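Local coordinates for GH18329p (Drosophila melanogaster, PDB 5YGB), which acts in piRNA metabolism, probably recruiting Piwi proteins to the piRNA biogenesis machinery, and binds the N-terminal tail of Piwi through its Tudor domain, at residues P55-I60 with A74-I79; Q59-V64 with A107-L112; K70-E75 with L93-Y98; E88-L93 with S101-P106. The protein carries 1 engineered substitution. All coordinates share one frame; numbering follows the deposited sequence. Where two conformers were deposited one is given.

Contact 1 (P55-I60 with A74-I79)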
# COMPACT_ATOMS: atom_id res chain seq x y z
N PRO A 55 -12.22 4.22 18.99
CA PRO A 55 -11.90 3.56 17.72
C PRO A 55 -11.83 2.04 17.87
O PRO A 55 -11.63 1.51 18.96
CB PRO A 55 -10.52 4.13 17.37
CG PRO A 55 -9.94 4.55 18.68
CD PRO A 55 -11.10 5.02 19.50
N TYR A 56 -11.98 1.34 16.75
CA TYR A 56 -11.98 -0.12 16.78
C TYR A 56 -11.29 -0.69 15.56
O TYR A 56 -11.26 -0.09 14.48
CB TYR A 56 -13.42 -0.66 16.87
CG TYR A 56 -14.34 -0.26 15.73
CD1 TYR A 56 -14.52 -1.09 14.62
CD2 TYR A 56 -15.05 0.93 15.78
CE1 TYR A 56 -15.36 -0.72 13.58
CE2 TYR A 56 -15.89 1.30 14.74
CZ TYR A 56 -16.04 0.48 13.65
OH TYR A 56 -16.89 0.87 12.64
N VAL A 57 -10.73 -1.88 15.74
CA VAL A 57 -10.09 -2.59 14.64
C VAL A 57 -11.11 -2.88 13.54
O VAL A 57 -12.19 -3.43 13.79
CB VAL A 57 -9.43 -3.88 15.15
CG1 VAL A 57 -8.94 -4.73 13.99
CG2 VAL A 57 -8.28 -3.56 16.10
N GLY A 58 -10.76 -2.47 12.33
CA GLY A 58 -11.62 -2.62 11.17
C GLY A 58 -12.23 -1.31 10.72
O GLY A 58 -12.72 -1.20 9.59
N GLN A 59 -12.21 -0.30 11.60
CA GLN A 59 -12.77 1.00 11.29
C GLN A 59 -12.00 1.68 10.17
O GLN A 59 -10.77 1.62 10.13
CB GLN A 59 -12.76 1.88 12.55
CG GLN A 59 -13.58 3.16 12.46
CD GLN A 59 -13.50 3.96 13.75
OE1 GLN A 59 -12.84 3.55 14.71
NE2 GLN A 59 -14.16 5.12 13.78
N ILE A 60 -12.72 2.33 9.26
CA ILE A 60 -12.09 3.12 8.20
C ILE A 60 -12.14 4.57 8.62
O ILE A 60 -13.21 5.12 8.91
CB ILE A 60 -12.79 2.92 6.86
CG1 ILE A 60 -12.89 1.43 6.50
CG2 ILE A 60 -12.04 3.64 5.77
CD1 ILE A 60 -11.56 0.70 6.45
N ALA A 74 -7.65 5.28 5.79
CA ALA A 74 -6.89 4.26 6.48
C ALA A 74 -7.79 3.30 7.22
O ALA A 74 -8.87 3.68 7.69
CB ALA A 74 -5.88 4.90 7.43
N GLU A 75 -7.34 2.06 7.34
CA GLU A 75 -8.02 1.01 8.09
C GLU A 75 -7.28 0.76 9.40
O GLU A 75 -6.06 0.57 9.40
CB GLU A 75 -8.09 -0.26 7.24
CG GLU A 75 -8.62 -1.49 7.95
CD GLU A 75 -8.49 -2.75 7.13
OE1 GLU A 75 -8.02 -2.69 5.97
OE2 GLU A 75 -8.86 -3.82 7.65
N ILE A 76 -7.99 0.78 10.52
CA ILE A 76 -7.36 0.42 11.78
C ILE A 76 -7.12 -1.08 11.83
O ILE A 76 -8.06 -1.89 11.73
CB ILE A 76 -8.21 0.87 12.98
CG1 ILE A 76 -8.40 2.39 12.96
CG2 ILE A 76 -7.58 0.40 14.31
CD1 ILE A 76 -9.16 2.94 14.16
N VAL A 77 -5.86 -1.49 11.93
CA VAL A 77 -5.58 -2.92 11.99
C VAL A 77 -5.14 -3.37 13.38
O VAL A 77 -5.16 -4.58 13.65
CB VAL A 77 -4.54 -3.34 10.93
CG1 VAL A 77 -5.09 -3.05 9.53
CG2 VAL A 77 -3.24 -2.64 11.15
N ASP A 78 -4.79 -2.44 14.26
CA ASP A 78 -4.46 -2.80 15.64
C ASP A 78 -4.51 -1.54 16.50
O ASP A 78 -4.36 -0.42 16.00
CB ASP A 78 -3.07 -3.46 15.72
CG ASP A 78 -2.94 -4.45 16.88
OD1 ASP A 78 -3.86 -4.54 17.73
OD2 ASP A 78 -1.89 -5.14 16.94
N ILE A 79 -4.75 -1.74 17.79
CA ILE A 79 -4.79 -0.67 18.77
C ILE A 79 -4.08 -1.16 20.02
O ILE A 79 -4.35 -2.27 20.49
CB ILE A 79 -6.24 -0.27 19.13
CG1 ILE A 79 -7.03 0.17 17.89
CG2 ILE A 79 -6.24 0.83 20.19
CD1 ILE A 79 -8.49 0.40 18.19
O HOH W 1 -12.05 -3.16 7.67

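Contact 2 (Q59-V64 with A107-L112)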
# COMPACT_ATOMS: atom_id res chain seq x y z
N GLN A 59 -12.21 -0.30 11.60
CA GLN A 59 -12.77 1.00 11.29
C GLN A 59 -12.00 1.68 10.17
O GLN A 59 -10.77 1.62 10.13
CB GLN A 59 -12.76 1.88 12.55
CG GLN A 59 -13.58 3.16 12.46
CD GLN A 59 -13.50 3.96 13.75
OE1 GLN A 59 -12.84 3.55 14.71
NE2 GLN A 59 -14.16 5.12 13.78
N ILE A 60 -12.72 2.33 9.26
CA ILE A 60 -12.09 3.12 8.20
C ILE A 60 -12.14 4.57 8.62
O ILE A 60 -13.21 5.12 8.91
CB ILE A 60 -12.79 2.92 6.86
CG1 ILE A 60 -12.89 1.43 6.50
CG2 ILE A 60 -12.04 3.64 5.77
CD1 ILE A 60 -11.56 0.70 6.45
N VAL A 61 -10.97 5.19 8.66
CA VAL A 61 -10.81 6.54 9.20
C VAL A 61 -10.05 7.44 8.22
O VAL A 61 -9.60 6.98 7.15
CB VAL A 61 -10.06 6.51 10.56
CG1 VAL A 61 -10.84 5.70 11.58
CG2 VAL A 61 -8.66 5.92 10.39
N ALA A 62 -9.94 8.72 8.56
CA ALA A 62 -9.07 9.66 7.87
C ALA A 62 -7.85 9.90 8.75
O ALA A 62 -8.00 10.07 9.96
CB ALA A 62 -9.80 10.97 7.60
N ALA A 63 -6.66 9.92 8.17
CA ALA A 63 -5.46 10.15 8.97
C ALA A 63 -4.45 10.98 8.23
O ALA A 63 -4.26 10.82 7.01
CB ALA A 63 -4.83 8.81 9.37
N VAL A 64 -3.78 11.85 8.97
CA VAL A 64 -2.73 12.65 8.37
C VAL A 64 -1.40 11.95 8.59
O VAL A 64 -1.10 11.48 9.69
CB VAL A 64 -2.68 14.10 8.93
CG1 VAL A 64 -2.48 14.12 10.44
CG2 VAL A 64 -1.60 14.91 8.23
N ALA A 107 -4.38 11.60 17.90
CA ALA A 107 -4.46 13.04 17.65
C ALA A 107 -4.44 13.35 16.16
O ALA A 107 -4.90 14.41 15.74
CB ALA A 107 -3.31 13.76 18.34
N ASP A 108 -3.94 12.41 15.36
CA ASP A 108 -3.77 12.62 13.93
C ASP A 108 -4.83 11.90 13.08
O ASP A 108 -4.66 11.73 11.87
CB ASP A 108 -2.38 12.15 13.48
CG ASP A 108 -1.27 13.07 13.97
OD1 ASP A 108 -1.58 14.21 14.34
OD2 ASP A 108 -0.10 12.64 13.96
N ILE A 109 -5.93 11.49 13.72
CA ILE A 109 -6.96 10.69 13.07
C ILE A 109 -8.32 11.34 13.26
O ILE A 109 -8.58 11.93 14.31
CB ILE A 109 -6.97 9.26 13.66
CG1 ILE A 109 -5.59 8.62 13.47
CG2 ILE A 109 -8.06 8.42 13.03
CD1 ILE A 109 -5.40 7.30 14.23
N CYS A 110 -9.18 11.26 12.25
CA CYS A 110 -10.58 11.67 12.34
C CYS A 110 -11.47 10.59 11.75
O CYS A 110 -11.02 9.75 10.98
CB CYS A 110 -10.85 12.97 11.58
SG CYS A 110 -10.08 14.43 12.24
N GLU A 111 -12.75 10.62 12.08
CA GLU A 111 -13.71 9.83 11.34
C GLU A 111 -13.72 10.26 9.87
O GLU A 111 -13.47 11.43 9.56
CB GLU A 111 -15.11 9.96 11.94
CG GLU A 111 -15.20 9.36 13.34
CD GLU A 111 -16.57 9.47 13.97
OE1 GLU A 111 -16.85 8.71 14.92
OE2 GLU A 111 -17.37 10.32 13.53
N LEU A 112 -14.02 9.33 8.98
CA LEU A 112 -14.05 9.62 7.54
C LEU A 112 -15.43 10.10 7.11
O LEU A 112 -16.43 9.39 7.33
CB LEU A 112 -13.65 8.37 6.76
CG LEU A 112 -13.48 8.56 5.25
CD1 LEU A 112 -12.29 9.45 4.96
CD2 LEU A 112 -13.32 7.20 4.56
O HOH W 2 -14.77 7.27 16.06
O HOH W 3 -14.61 6.84 10.46
O HOH W 4 0.89 11.34 11.55

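Contact 3 (K70-E75 with L93-Y98)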
# COMPACT_ATOMS: atom_id res chain seq x y z
N LYS A 70 -0.47 15.26 4.20
CA LYS A 70 -1.71 15.00 3.47
C LYS A 70 -2.59 14.03 4.26
O LYS A 70 -2.11 13.32 5.13
CB LYS A 70 -1.42 14.44 2.07
CG LYS A 70 -0.63 15.42 1.20
CD LYS A 70 -0.20 14.80 -0.12
CE LYS A 70 0.37 15.85 -1.07
NZ LYS A 70 -0.63 16.90 -1.44
N TRP A 71 -3.89 14.06 3.96
CA TRP A 71 -4.86 13.20 4.66
C TRP A 71 -5.27 12.04 3.77
O TRP A 71 -5.59 12.22 2.59
CB TRP A 71 -6.09 14.01 5.07
CG TRP A 71 -5.83 14.90 6.26
CD1 TRP A 71 -5.22 16.12 6.26
CD2 TRP A 71 -6.17 14.62 7.62
NE1 TRP A 71 -5.17 16.62 7.54
CE2 TRP A 71 -5.74 15.72 8.39
CE3 TRP A 71 -6.80 13.54 8.26
CZ2 TRP A 71 -5.91 15.78 9.77
CZ3 TRP A 71 -6.98 13.61 9.64
CH2 TRP A 71 -6.53 14.71 10.38
N TYR A 72 -5.26 10.86 4.37
CA TYR A 72 -5.47 9.60 3.67
C TYR A 72 -6.55 8.75 4.30
O TYR A 72 -6.80 8.83 5.51
CB TYR A 72 -4.15 8.81 3.65
CG TYR A 72 -3.09 9.49 2.81
CD1 TYR A 72 -3.12 9.40 1.43
CD2 TYR A 72 -2.08 10.25 3.41
CE1 TYR A 72 -2.16 10.03 0.65
CE2 TYR A 72 -1.12 10.87 2.63
CZ TYR A 72 -1.17 10.76 1.26
OH TYR A 72 -0.22 11.38 0.47
N ARG A 73 -7.19 7.91 3.48
CA ARG A 73 -8.07 6.87 4.01
C ARG A 73 -7.24 5.75 4.62
O ARG A 73 -6.26 5.28 4.02
CB ARG A 73 -8.98 6.31 2.90
CG ARG A 73 -9.86 7.37 2.22
CD ARG A 73 -10.95 6.76 1.37
NE ARG A 73 -10.42 5.99 0.25
CZ ARG A 73 -11.19 5.35 -0.62
NH1 ARG A 73 -12.52 5.39 -0.49
NH2 ARG A 73 -10.65 4.66 -1.62
N ALA A 74 -7.65 5.28 5.79
CA ALA A 74 -6.89 4.26 6.48
C ALA A 74 -7.79 3.30 7.22
O ALA A 74 -8.87 3.68 7.69
CB ALA A 74 -5.88 4.90 7.43
N GLU A 75 -7.34 2.06 7.34
CA GLU A 75 -8.02 1.01 8.09
C GLU A 75 -7.28 0.76 9.40
O GLU A 75 -6.06 0.57 9.40
CB GLU A 75 -8.09 -0.26 7.24
CG GLU A 75 -8.62 -1.49 7.95
CD GLU A 75 -8.49 -2.75 7.13
OE1 GLU A 75 -8.02 -2.69 5.97
OE2 GLU A 75 -8.86 -3.82 7.65
N LEU A 93 -2.29 1.74 11.48
CA LEU A 93 -3.12 2.06 10.31
C LEU A 93 -2.58 1.45 9.04
O LEU A 93 -1.38 1.52 8.78
CB LEU A 93 -3.21 3.57 10.12
CG LEU A 93 -3.95 4.36 11.19
CD1 LEU A 93 -3.92 5.83 10.82
CD2 LEU A 93 -5.37 3.88 11.37
N TYR A 94 -3.47 0.86 8.24
CA TYR A 94 -3.14 0.42 6.88
C TYR A 94 -3.75 1.44 5.91
O TYR A 94 -4.95 1.69 5.93
CB TYR A 94 -3.69 -1.00 6.65
CG TYR A 94 -3.67 -1.42 5.20
CD1 TYR A 94 -2.47 -1.66 4.55
CD2 TYR A 94 -4.86 -1.57 4.47
CE1 TYR A 94 -2.44 -2.02 3.21
CE2 TYR A 94 -4.84 -1.94 3.14
CZ TYR A 94 -3.62 -2.15 2.52
OH TYR A 94 -3.61 -2.50 1.18
N PHE A 95 -2.92 2.05 5.07
CA PHE A 95 -3.38 3.11 4.17
C PHE A 95 -3.95 2.45 2.91
O PHE A 95 -3.22 2.04 2.01
CB PHE A 95 -2.24 4.10 3.89
CG PHE A 95 -1.94 4.97 5.07
CD1 PHE A 95 -1.18 4.50 6.13
CD2 PHE A 95 -2.48 6.23 5.17
CE1 PHE A 95 -0.93 5.29 7.23
CE2 PHE A 95 -2.24 7.03 6.28
CZ PHE A 95 -1.46 6.55 7.31
N VAL A 96 -5.28 2.35 2.86
CA VAL A 96 -5.97 1.46 1.93
C VAL A 96 -5.76 1.83 0.46
O VAL A 96 -5.93 0.98 -0.41
CB VAL A 96 -7.50 1.41 2.23
CG1 VAL A 96 -7.76 0.89 3.64
CG2 VAL A 96 -8.16 2.77 2.04
N ASP A 97 -5.41 3.08 0.16
CA ASP A 97 -5.23 3.47 -1.23
C ASP A 97 -3.78 3.35 -1.69
O ASP A 97 -3.53 3.44 -2.89
CB ASP A 97 -5.74 4.90 -1.45
CG ASP A 97 -7.23 4.99 -1.26
OD1 ASP A 97 -7.94 4.10 -1.79
OD2 ASP A 97 -7.69 5.92 -0.58
N TYR A 98 -2.84 3.13 -0.77
CA TYR A 98 -1.41 3.13 -1.12
C TYR A 98 -0.66 1.87 -0.71
O TYR A 98 0.25 1.43 -1.42
CB TYR A 98 -0.73 4.36 -0.50
CG TYR A 98 -1.12 5.63 -1.19
CD1 TYR A 98 -2.33 6.28 -0.88
CD2 TYR A 98 -0.32 6.18 -2.17
CE1 TYR A 98 -2.69 7.44 -1.54
CE2 TYR A 98 -0.68 7.33 -2.82
CZ TYR A 98 -1.86 7.96 -2.52
OH TYR A 98 -2.20 9.11 -3.19
O HOH W 5 -0.43 11.35 -2.47
O HOH W 6 -6.25 7.81 0.70

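Contact 4 (E88-L93 with S101-P106)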
# COMPACT_ATOMS: atom_id res chain seq x y z
N GLU A 88 -3.54 6.68 26.82
CA GLU A 88 -3.66 6.96 25.40
C GLU A 88 -3.32 5.70 24.61
O GLU A 88 -2.65 4.81 25.11
CB GLU A 88 -2.76 8.13 24.99
CG GLU A 88 -2.98 8.61 23.56
CD GLU A 88 -2.17 9.84 23.19
OE1 GLU A 88 -0.94 9.73 23.04
OE2 GLU A 88 -2.79 10.92 23.05
N GLN A 89 -3.79 5.64 23.37
CA GLN A 89 -3.52 4.50 22.51
C GLN A 89 -2.58 4.87 21.37
O GLN A 89 -2.39 6.05 21.06
CB GLN A 89 -4.83 3.93 21.97
CG GLN A 89 -5.64 3.20 23.05
CD GLN A 89 -7.09 2.98 22.67
OE1 GLN A 89 -7.65 3.67 21.82
NE2 GLN A 89 -7.72 1.99 23.31
N VAL A 90 -1.97 3.85 20.78
CA VAL A 90 -1.22 3.96 19.54
C VAL A 90 -1.99 3.13 18.53
O VAL A 90 -2.39 2.01 18.84
CB VAL A 90 0.24 3.46 19.69
CG1 VAL A 90 0.98 3.52 18.35
CG2 VAL A 90 0.97 4.29 20.74
N ILE A 91 -2.23 3.68 17.35
CA ILE A 91 -3.10 3.04 16.36
C ILE A 91 -2.29 2.59 15.15
O ILE A 91 -1.58 3.39 14.54
CB ILE A 91 -4.21 4.00 15.88
CG1 ILE A 91 -4.90 4.67 17.08
CG2 ILE A 91 -5.21 3.29 14.97
CD1 ILE A 91 -5.74 3.74 17.89
N ASP A 92 -2.38 1.31 14.83
CA ASP A 92 -1.74 0.74 13.64
C ASP A 92 -2.70 0.92 12.45
O ASP A 92 -3.79 0.33 12.44
CB ASP A 92 -1.42 -0.74 13.90
CG ASP A 92 -0.57 -1.37 12.82
OD1 ASP A 92 -0.14 -0.67 11.88
OD2 ASP A 92 -0.29 -2.59 12.95
N LEU A 93 -2.29 1.74 11.48
CA LEU A 93 -3.12 2.06 10.31
C LEU A 93 -2.58 1.45 9.04
O LEU A 93 -1.38 1.52 8.78
CB LEU A 93 -3.21 3.57 10.12
CG LEU A 93 -3.95 4.36 11.19
CD1 LEU A 93 -3.92 5.83 10.82
CD2 LEU A 93 -5.37 3.88 11.37
N SER A 101 1.80 0.89 5.90
CA SER A 101 1.28 0.79 7.26
C SER A 101 2.11 1.67 8.18
O SER A 101 3.33 1.72 8.05
CB SER A 101 1.28 -0.65 7.74
OG SER A 101 0.23 -1.39 7.13
N GLU A 102 1.45 2.37 9.09
CA GLU A 102 2.13 3.26 10.03
C GLU A 102 1.43 3.23 11.38
O GLU A 102 0.20 3.14 11.43
CB GLU A 102 2.15 4.70 9.52
CG GLU A 102 2.70 4.90 8.12
CD GLU A 102 4.21 4.88 8.06
OE1 GLU A 102 4.86 4.81 9.13
OE2 GLU A 102 4.76 4.92 6.94
N TYR A 103 2.19 3.33 12.45
CA TYR A 103 1.63 3.55 13.78
C TYR A 103 1.48 5.04 14.02
O TYR A 103 2.44 5.79 13.89
CB TYR A 103 2.53 2.95 14.85
CG TYR A 103 2.73 1.47 14.75
CD1 TYR A 103 1.82 0.60 15.31
CD2 TYR A 103 3.84 0.95 14.10
CE1 TYR A 103 2.01 -0.77 15.23
CE2 TYR A 103 4.03 -0.41 14.00
CZ TYR A 103 3.12 -1.27 14.57
OH TYR A 103 3.31 -2.63 14.48
N ILE A 104 0.27 5.46 14.39
CA ILE A 104 -0.11 6.87 14.42
C ILE A 104 -0.82 7.18 15.73
O ILE A 104 -1.57 6.36 16.25
CB ILE A 104 -1.04 7.21 13.22
CG1 ILE A 104 -0.34 6.90 11.89
CG2 ILE A 104 -1.46 8.67 13.23
CD1 ILE A 104 0.93 7.71 11.67
N SER A 105 -0.57 8.37 16.27
CA SER A 105 -1.33 8.86 17.41
C SER A 105 -2.78 9.18 17.03
O SER A 105 -3.03 9.68 15.93
CB SER A 105 -0.67 10.11 17.98
OG SER A 105 -1.58 10.81 18.81
N PRO A 106 -3.73 8.92 17.93
CA PRO A 106 -5.13 9.29 17.71
C PRO A 106 -5.31 10.78 17.43
O PRO A 106 -6.28 11.16 16.78
CB PRO A 106 -5.81 8.90 19.02
CG PRO A 106 -4.92 7.89 19.63
CD PRO A 106 -3.53 8.24 19.22
O HOH W 7 0.32 -4.11 15.25

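Contact 1 (P55-I60 with A74-I79)
The type II beta turn from Y56 to Q59, which leads into strand 60-65 of the Tudor domain, docks on strand 70-81 through two backbone bonds to one residue, I76. G58 N donates to I76 O at 2.8 Å, and I76 N donates to Q59 O at 2.9 Å. G58 has a positive phi of 107°, where a beta carbon would be pressed against the carbonyl oxygen of V57. The turn is fastened twice: by the backbone bond from Q59 N to Y56 O, and by the Q59 side chain. The latter runs extended from a CG anti to the backbone N (chi1 -168°), and its OE1 accepts from Y56 N at 3.1 Å while its CB lies over the centre of the Y56 ring. I76 lies side by side with Q59 and sends CD1 to P55 CB (3.7 Å). I79 CD1 meets P55 O at 3.4 Å, and V57 CG2 comes down on D78 CA at 3.9 Å. At the other end I60 and E75 form a non-hydrogen-bonded antiparallel pair, with I60 CD1 on E75 CB at 3.7 Å. The E75 carboxylate has its main partners in S180 and A181. Strand 89-95 lines the far edge of strand 70-81, where I76 packs on L93 and V77 and D78 both face D92 in a classic beta bulge.

Contact 2 (Q59-V64 with A107-L112)
V61 lays its CG2 methyl on CG2 of I109 at 3.7 Å, the two branched side chains meeting at a slant, while V61 CB lies 3.4 Å from C110 O. Two residues further along the strand, A63 pairs with I109 as a non-hydrogen-bonded antiparallel pair, and I109 CG1 touches A63 CB. V61, A63 and I109 also touch L93, so this face belongs to the interior of the domain. The other face carries A62 and C110, a hydrogen-bonded pair joined by A62 N to C110 O and C110 N to A62 O, each 2.8 Å; M37 and Y41 of helix 25-41 cover A62, and Y41 reaches C110 as well. A third backbone bond runs from V64 N to D108 O. V64 keeps CG1 between its backbone N and carbonyl carbon (chi1 58°), which sets that methyl 3.6 Å from D108 CB. Next to this, a water donates to both V64 O and D108 OD2, linking the side chain to the strand beyond the last direct bond. At the opposite end the pairing gives way: another water donates to I60 O at 2.7 Å and accepts from L112 N, standing in for a direct backbone bond. L112 packs its two methyls on this end, CD1 on A62 CB (3.9 Å) and CD2 on I60 CG2 (4.0 Å). Antiparallel pairing of the first of the five Tudor-core strands, 60-65, with the last of them, 109-111, is the arrangement of the SH3-like Tudor barrel.

Contact 3 (K70-E75 with L93-Y98)
D97 OD1 is held by R73 NH2 at 2.8 Å and by the backbone N of Q122, and its companion OD2 takes R73 NE at 2.9 Å together with a water that donates to it. R73 therefore grips the carboxylate side-on in a two-pronged salt bridge, one nitrogen to each oxygen, both through syn lone pairs and with the two flat groups nearly coplanar (21° apart). A bend at chi3 (-63°) places NE for this. The same water accepts from R73 N, tying the backbone of the arginine to the acid. The remaining terminal nitrogen, NH1, bonds to the carbonyls of F116 and L119. Nearby, E75 and Y94 form a hydrogen-bonded antiparallel pair through E75 N to Y94 O and Y94 N to E75 O. Beyond it the strands part, and V96 N makes only a weak bond to R73 O at 3.3 Å. Aromatic packing accompanies these bonds. Y72 presents its ring edge to the face of Y98 in an offset edge-to-face pair, centroids 5.2 Å apart and planes at 82°. A water bridges their hydroxyls, and Y72 OH bonds to D68. F95 meets Y72 CB with its CD2 edge at 3.4 Å, while A74 CB lies over one face of the F95 ring, offset toward the rim. With both R73 and D97 buried and multiply bonded, the pair is probably ionised, its opposite charges compensating each other where strand 70-81 meets the turn after strand 89-95.

Contact 4 (E88-L93 with S101-P106)
The carboxylate of D92 lies against the Y103 ring, OD1 over one face and offset toward the rim, with D92 CG 3.6 Å from Y103 CE1. Carboxylate and ring planes are 29° apart. With CG anti to the backbone N (chi1 -171°), the D92 carboxylate group starts out beside Y103 CE1, and a water donates to OD2 at 2.8 Å while making a weak bond with Y103 OH. V90 CG1 packs on Y103 CB at 3.9 Å. The face of the sheet opposite D92 and Y103 carries I91, L93, E102 and I104; here L93 CD1 meets I104 CG1 at 3.9 Å, the side chains crossing at about a right angle. These contacts belong to the beta hairpin of strands 89-95 and 101-104, in which I91 pairs with I104 and L93 with E102 as hydrogen-bonded antiparallel pairs, and D92 with Y103 as the non-hydrogen-bonded pair between them. Four backbone bonds hold it: I104 N to I91 O (2.8 Å) and I91 N to I104 O in one pair, L93 N to E102 O and E102 N to L93 O in the other. Past the I91-I104 pair P106 closes the end, CD against Q89 O at 3.1 Å and CG near I91 CG1. Further out, S105 OG bonds to A107 N, strand 70-81 borders D92 on its other edge, and I109 packs against I91, L93 and I104.

Overall arrangement
From the N-terminal side, contacts 1 and 2 set out from the same place, sharing Q59 and I60. Contact 1 closes a short loop back onto strand 70-81, whereas contact 2 closes the long one, bringing strand 109-111 to strand 60-65. Contacts 3 and 4 both fall within that long loop. Contact 3 shares A74 and E75 with contact 1, its first segment running into the second segment of contact 1, and joins strands 70-81 and 89-95; contact 4 then joins 89-95 to 101-104. The segments of contacts 3 and 4 alternate along the chain and meet at L93, while contact 1 closes before contact 4 opens. Together they tie all five antiparallel strands of the Tudor sheet, with L93 touching V61, A63, I76 and I109.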